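Local coordinates for ARO (armadillo repeats only protein) (Plasmodium falciparum Santa Lucia, PDB 5EWP) that probably acts as an armadillo-repeat protein-binding scaffold in the translocation of rhoptries and their attachment to the apical pole of the parasite, at residues V32-S37 with K56-L61; H49-D54 with A105-L110. All blocks are in the same frame, centred on the assembly; numbering follows the deposited sequence.

Contact 1 of 2, residues V32-S37 with K56-L61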
loop_
_atom_site.group_PDB
_atom_site.type_symbol
_atom_site.label_atom_id
_atom_site.label_comp_id
_atom_site.label_asym_id
_atom_site.label_seq_id
_atom_site.Cartn_x
_atom_site.Cartn_y
_atom_site.Cartn_z
ATOM N N VAL A 32 -4.750 -16.435 9.117
ATOM C CA VAL A 32 -4.994 -16.431 7.679
ATOM C C VAL A 32 -6.284 -17.188 7.315
ATOM O O VAL A 32 -7.088 -16.705 6.514
ATOM C CB VAL A 32 -3.778 -17.013 6.922
ATOM C CG1 VAL A 32 -4.078 -17.164 5.437
ATOM C CG2 VAL A 32 -2.608 -16.075 7.107
ATOM N N ASN A 33 -6.491 -18.355 7.925
ATOM C CA ASN A 33 -7.698 -19.138 7.684
ATOM C C ASN A 33 -8.942 -18.397 8.118
ATOM O O ASN A 33 -10.016 -18.568 7.531
ATOM C CB ASN A 33 -7.637 -20.482 8.418
ATOM C CG ASN A 33 -6.532 -21.370 7.909
ATOM O OD1 ASN A 33 -6.114 -21.251 6.759
ATOM N ND2 ASN A 33 -6.057 -22.272 8.759
ATOM N N LEU A 34 -8.789 -17.584 9.162
ATOM C CA LEU A 34 -9.918 -16.837 9.737
ATOM C C LEU A 34 -10.274 -15.570 8.949
ATOM O O LEU A 34 -11.332 -14.983 9.164
ATOM C CB LEU A 34 -9.598 -16.479 11.186
ATOM C CG LEU A 34 -9.749 -17.602 12.207
ATOM C CD1 LEU A 34 -9.233 -17.112 13.528
ATOM C CD2 LEU A 34 -11.226 -18.023 12.317
ATOM N N CYS A 35 -9.404 -15.147 8.032
ATOM C CA CYS A 35 -9.698 -13.936 7.267
ATOM C C CYS A 35 -11.010 -14.043 6.487
ATOM O O CYS A 35 -11.663 -13.032 6.221
ATOM C CB CYS A 35 -8.557 -13.605 6.307
ATOM S SG CYS A 35 -7.104 -12.899 7.090
ATOM N N SER A 36 -11.409 -15.262 6.130
ATOM C CA SER A 36 -12.658 -15.444 5.389
ATOM C C SER A 36 -13.904 -15.388 6.293
ATOM O O SER A 36 -15.029 -15.353 5.800
ATOM C CB SER A 36 -12.632 -16.773 4.622
ATOM O OG SER A 36 -12.501 -17.873 5.504
ATOM N N SER A 37 -13.708 -15.385 7.609
ATOM C CA SER A 37 -14.841 -15.397 8.526
ATOM C C SER A 37 -15.711 -14.162 8.363
ATOM O O SER A 37 -15.206 -13.048 8.323
ATOM C CB SER A 37 -14.384 -15.490 9.980
ATOM O OG SER A 37 -15.525 -15.402 10.821
ATOM N N LYS A 56 -15.323 -5.137 11.293
ATOM C CA LYS A 56 -16.719 -5.392 11.629
ATOM C C LYS A 56 -17.007 -6.883 11.737
ATOM O O LYS A 56 -18.100 -7.295 12.167
ATOM C CB LYS A 56 -17.646 -4.748 10.582
ATOM C CG LYS A 56 -17.462 -3.234 10.455
ATOM C CD LYS A 56 -18.554 -2.553 9.606
ATOM C CE LYS A 56 -19.013 -3.408 8.426
ATOM N NZ LYS A 56 -18.240 -3.193 7.162
ATOM N N THR A 57 -16.015 -7.684 11.362
ATOM C CA THR A 57 -16.102 -9.146 11.399
ATOM C C THR A 57 -14.806 -9.762 11.890
ATOM O O THR A 57 -13.759 -9.116 11.868
ATOM C CB THR A 57 -16.412 -9.760 10.012
ATOM O OG1 THR A 57 -15.424 -9.315 9.074
ATOM C CG2 THR A 57 -17.801 -9.368 9.506
ATOM N N ILE A 58 -14.863 -11.028 12.297
ATOM C CA ILE A 58 -13.661 -11.750 12.691
ATOM C C ILE A 58 -12.659 -11.780 11.525
ATOM O O ILE A 58 -11.445 -11.710 11.732
ATOM C CB ILE A 58 -14.010 -13.182 13.155
ATOM C CG1 ILE A 58 -14.686 -13.132 14.522
ATOM C CG2 ILE A 58 -12.776 -14.062 13.229
ATOM C CD1 ILE A 58 -13.776 -12.632 15.617
ATOM N N GLY A 59 -13.175 -11.855 10.303
ATOM C CA GLY A 59 -12.326 -11.845 9.115
ATOM C C GLY A 59 -11.458 -10.601 9.018
ATOM O O GLY A 59 -10.239 -10.684 8.859
ATOM N N ALA A 60 -12.075 -9.428 9.122
ATOM C CA ALA A 60 -11.302 -8.192 9.073
ATOM C C ALA A 60 -10.397 -8.038 10.301
ATOM O O ALA A 60 -9.302 -7.483 10.212
ATOM C CB ALA A 60 -12.225 -7.000 8.946
ATOM N N LEU A 61 -10.859 -8.521 11.448
ATOM C CA LEU A 61 -10.070 -8.437 12.667
ATOM C C LEU A 61 -8.809 -9.305 12.580
ATOM O O LEU A 61 -7.742 -8.942 13.078
ATOM C CB LEU A 61 -10.920 -8.866 13.850
ATOM C CG LEU A 61 -10.313 -8.636 15.231
ATOM C CD1 LEU A 61 -10.023 -7.164 15.471
ATOM C CD2 LEU A 61 -11.274 -9.192 16.268
#

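Contact 2 of 2, residues H49-D54 with A105-L110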
loop_
_atom_site.group_PDB
_atom_site.type_symbol
_atom_site.label_atom_id
_atom_site.label_comp_id
_atom_site.label_asym_id
_atom_site.label_seq_id
_atom_site.Cartn_x
_atom_site.Cartn_y
_atom_site.Cartn_z
ATOM N N HIS A 49 -6.093 1.757 14.640
ATOM C CA HIS A 49 -5.245 2.174 13.531
ATOM C C HIS A 49 -5.666 3.585 13.135
ATOM O O HIS A 49 -6.834 3.923 13.251
ATOM C CB HIS A 49 -5.381 1.179 12.360
ATOM C CG HIS A 49 -4.528 1.502 11.176
ATOM N ND1 HIS A 49 -4.873 2.461 10.245
ATOM C CD2 HIS A 49 -3.338 0.997 10.773
ATOM C CE1 HIS A 49 -3.937 2.521 9.317
ATOM N NE2 HIS A 49 -2.990 1.647 9.616
ATOM N N PRO A 50 -4.712 4.418 12.681
ATOM C CA PRO A 50 -5.066 5.822 12.443
ATOM C C PRO A 50 -6.030 6.102 11.280
ATOM O O PRO A 50 -6.673 7.146 11.316
ATOM C CB PRO A 50 -3.711 6.487 12.178
ATOM C CG PRO A 50 -2.788 5.396 11.803
ATOM C CD PRO A 50 -3.275 4.158 12.478
ATOM N N TRP A 51 -6.157 5.220 10.291
ATOM C CA TRP A 51 -7.088 5.502 9.201
ATOM C C TRP A 51 -7.937 4.307 8.729
ATOM O O TRP A 51 -8.974 4.513 8.104
ATOM C CB TRP A 51 -6.331 6.115 8.009
ATOM C CG TRP A 51 -5.252 5.276 7.396
ATOM C CD1 TRP A 51 -3.900 5.388 7.605
ATOM C CD2 TRP A 51 -5.424 4.221 6.440
ATOM N NE1 TRP A 51 -3.225 4.444 6.849
ATOM C CE2 TRP A 51 -4.141 3.721 6.124
ATOM C CE3 TRP A 51 -6.548 3.644 5.822
ATOM C CZ2 TRP A 51 -3.943 2.676 5.215
ATOM C CZ3 TRP A 51 -6.350 2.599 4.924
ATOM C CH2 TRP A 51 -5.056 2.130 4.632
ATOM N N ALA A 52 -7.508 3.075 9.007
ATOM C CA ALA A 52 -8.258 1.896 8.551
ATOM C C ALA A 52 -9.626 1.833 9.228
ATOM O O ALA A 52 -9.737 2.058 10.428
ATOM C CB ALA A 52 -7.478 0.625 8.835
ATOM N N ALA A 53 -10.664 1.526 8.460
ATOM C CA ALA A 53 -12.013 1.388 9.021
ATOM C C ALA A 53 -12.058 0.299 10.086
ATOM O O ALA A 53 -11.399 -0.729 9.955
ATOM C CB ALA A 53 -13.003 1.091 7.919
ATOM N N ASP A 54 -12.826 0.514 11.155
ATOM C CA ASP A 54 -12.938 -0.503 12.208
ATOM C C ASP A 54 -13.374 -1.877 11.678
ATOM O O ASP A 54 -14.359 -1.978 10.939
ATOM C CB ASP A 54 -13.938 -0.055 13.277
ATOM C CG ASP A 54 -13.480 1.182 14.024
ATOM O OD1 ASP A 54 -12.267 1.470 14.026
ATOM O OD2 ASP A 54 -14.350 1.878 14.586
ATOM N N ALA A 105 -7.862 -3.276 5.859
ATOM C CA ALA A 105 -7.001 -4.179 6.607
ATOM C C ALA A 105 -6.026 -4.890 5.671
ATOM O O ALA A 105 -4.855 -5.059 6.006
ATOM C CB ALA A 105 -7.841 -5.196 7.389
ATOM N N ALA A 106 -6.515 -5.284 4.497
ATOM C CA ALA A 106 -5.670 -5.935 3.487
ATOM C C ALA A 106 -4.596 -5.000 2.950
ATOM O O ALA A 106 -3.453 -5.406 2.765
ATOM C CB ALA A 106 -6.545 -6.473 2.315
ATOM N N VAL A 107 -4.956 -3.750 2.690
ATOM C CA VAL A 107 -3.974 -2.769 2.250
ATOM C C VAL A 107 -2.902 -2.543 3.318
ATOM O O VAL A 107 -1.708 -2.553 3.013
ATOM C CB VAL A 107 -4.653 -1.423 1.899
ATOM C CG1 VAL A 107 -3.622 -0.310 1.777
ATOM C CG2 VAL A 107 -5.451 -1.569 0.605
ATOM N N VAL A 108 -3.321 -2.349 4.568
ATOM C CA VAL A 108 -2.343 -2.178 5.645
ATOM C C VAL A 108 -1.411 -3.401 5.750
ATOM O O VAL A 108 -0.178 -3.239 5.798
ATOM C CB VAL A 108 -3.032 -1.930 7.001
ATOM C CG1 VAL A 108 -1.993 -1.936 8.135
ATOM C CG2 VAL A 108 -3.804 -0.606 6.950
ATOM N N ALA A 109 -1.979 -4.607 5.747
ATOM C CA ALA A 109 -1.158 -5.832 5.840
ATOM C C ALA A 109 -0.164 -5.918 4.690
ATOM O O ALA A 109 1.026 -6.160 4.905
ATOM C CB ALA A 109 -2.024 -7.092 5.849
ATOM N N LEU A 110 -0.660 -5.740 3.476
ATOM C CA LEU A 110 0.203 -5.861 2.293
ATOM C C LEU A 110 1.278 -4.790 2.279
ATOM O O LEU A 110 2.405 -5.044 1.852
ATOM C CB LEU A 110 -0.635 -5.803 1.008
ATOM C CG LEU A 110 -1.515 -7.041 0.769
ATOM C CD1 LEU A 110 -2.523 -6.763 -0.316
ATOM C CD2 LEU A 110 -0.665 -8.262 0.379
#

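Contact 1 of 2, residues V32-S37 with K56-L61
Backbone meets backbone where the chain leaving helix 28-34 meets the start of helix 58-70: the CA atoms of Cys-35 and Gly-59 lie 3.8 Å apart. A type I beta turn from Leu-34 to Ser-37 carries three carbonyl groups to this point, and the bare CA of Gly-59 lets their oxygens come right up to the backbone. Leu-34 O lies 3.3 Å from Gly-59 CA, with an angle of 150° at the hydrogen, a CA-H...O contact. Cys-35 O is 3.2 Å from Gly-59 CA, and Ser-37 O accepts a weak, bent bond from Gly-59 N (3.1 Å, 122°). Equally tight is Ser-37 OG, anti to its backbone N, which packs 3.6 Å from Ile-58 CB while bonding to Asp-15. This glycine-mediated approach joins consecutive helices of the armadillo-type stack, at the N-terminus of helix 58-70. There Thr-57 is the N-cap: OG1, standing between the backbone N and the carbonyl carbon (chi1 56°), takes a long, weak but nearly straight bond from Ala-60 N. Arg-102 of helix 100-113 reaches the carbonyl of Cys-35 and, more weakly, Ser-37 O and Thr-57 OG1. Packing loosens on the flank, where Leu-34 CD2 comes no nearer than 4.4 Å to Ile-58 CG2, and the exposed Ser-36 side chain points away from 56-61.

Contact 2 of 2, residues H49-D54 with A105-L110
Val-108 CG2 is the methyl on which the loop 49-54 converges, and three side chains of the loop come within 4.3 Å of it. His-49 meets it tip to tip, NE2 lying 3.6 Å from Val-108 CG2, with the methyl oblique to the ring. Trp-51 also arrives end-on, its CZ2 atom 3.7 Å from Val-108 CG2, and Ala-52 CB adds a looser contact. One residue earlier on helix 100-113, Val-107 CG1 sits at the edge of the indole, near its plane, 4.0 Å from Trp-51 CH2; there the two side chains cross at about a right angle.

Behind this first shell the loop folds around the imidazole. His-49 has CG anti to its backbone N, and ND1 accepts from both Trp-51 N and Ala-52 N, each at 3.0 Å and nearly straight, though both donors stand off the ring plane by about 30°. Trp-51 CG stands between its backbone N and carbonyl carbon (chi1 60°), which brings one face of the indole over the imidazole's CE1 corner, the planes nearly perpendicular: His-49 CE1 is 3.2 Å above the Trp-51 ring plane, near its rim. Pro-50 CD lies over one face of the imidazole, toward its rim. Outward again, His-104 packs edge-to-face with Trp-51 and its ND1 is bonded by Ala-53 N, and Met-144 of helix 142-156 touches Trp-51. The contact thus fastens an irregular segment onto a helix of the armadillo-type stack. No hydrogen bond crosses it; two N-H groups directed at ND1 are consistent with an unprotonated ND1, so a neutral His-49 with its proton on NE2 is the likely state.

Contacts 1 and 2 have centres 13 Å apart, and their segments alternate along the chain: 32-37, 49-54, 56-61, then 105-110. The loop that follows helix 28-34 runs past helix 100-113 in contact 2 before it enters helix 58-70 in contact 1, so a single connection is held at both places. They touch directly where Ala-60 O lies 3.9 Å from Ala-105 CB, by packing. Helix 100-113 also serves both, through Arg-102 at contact 1 and Val-107 and Val-108 at contact 2. Contact 1 is farther out, its centre about 20 Å from the chain centre against about 10 Å for contact 2.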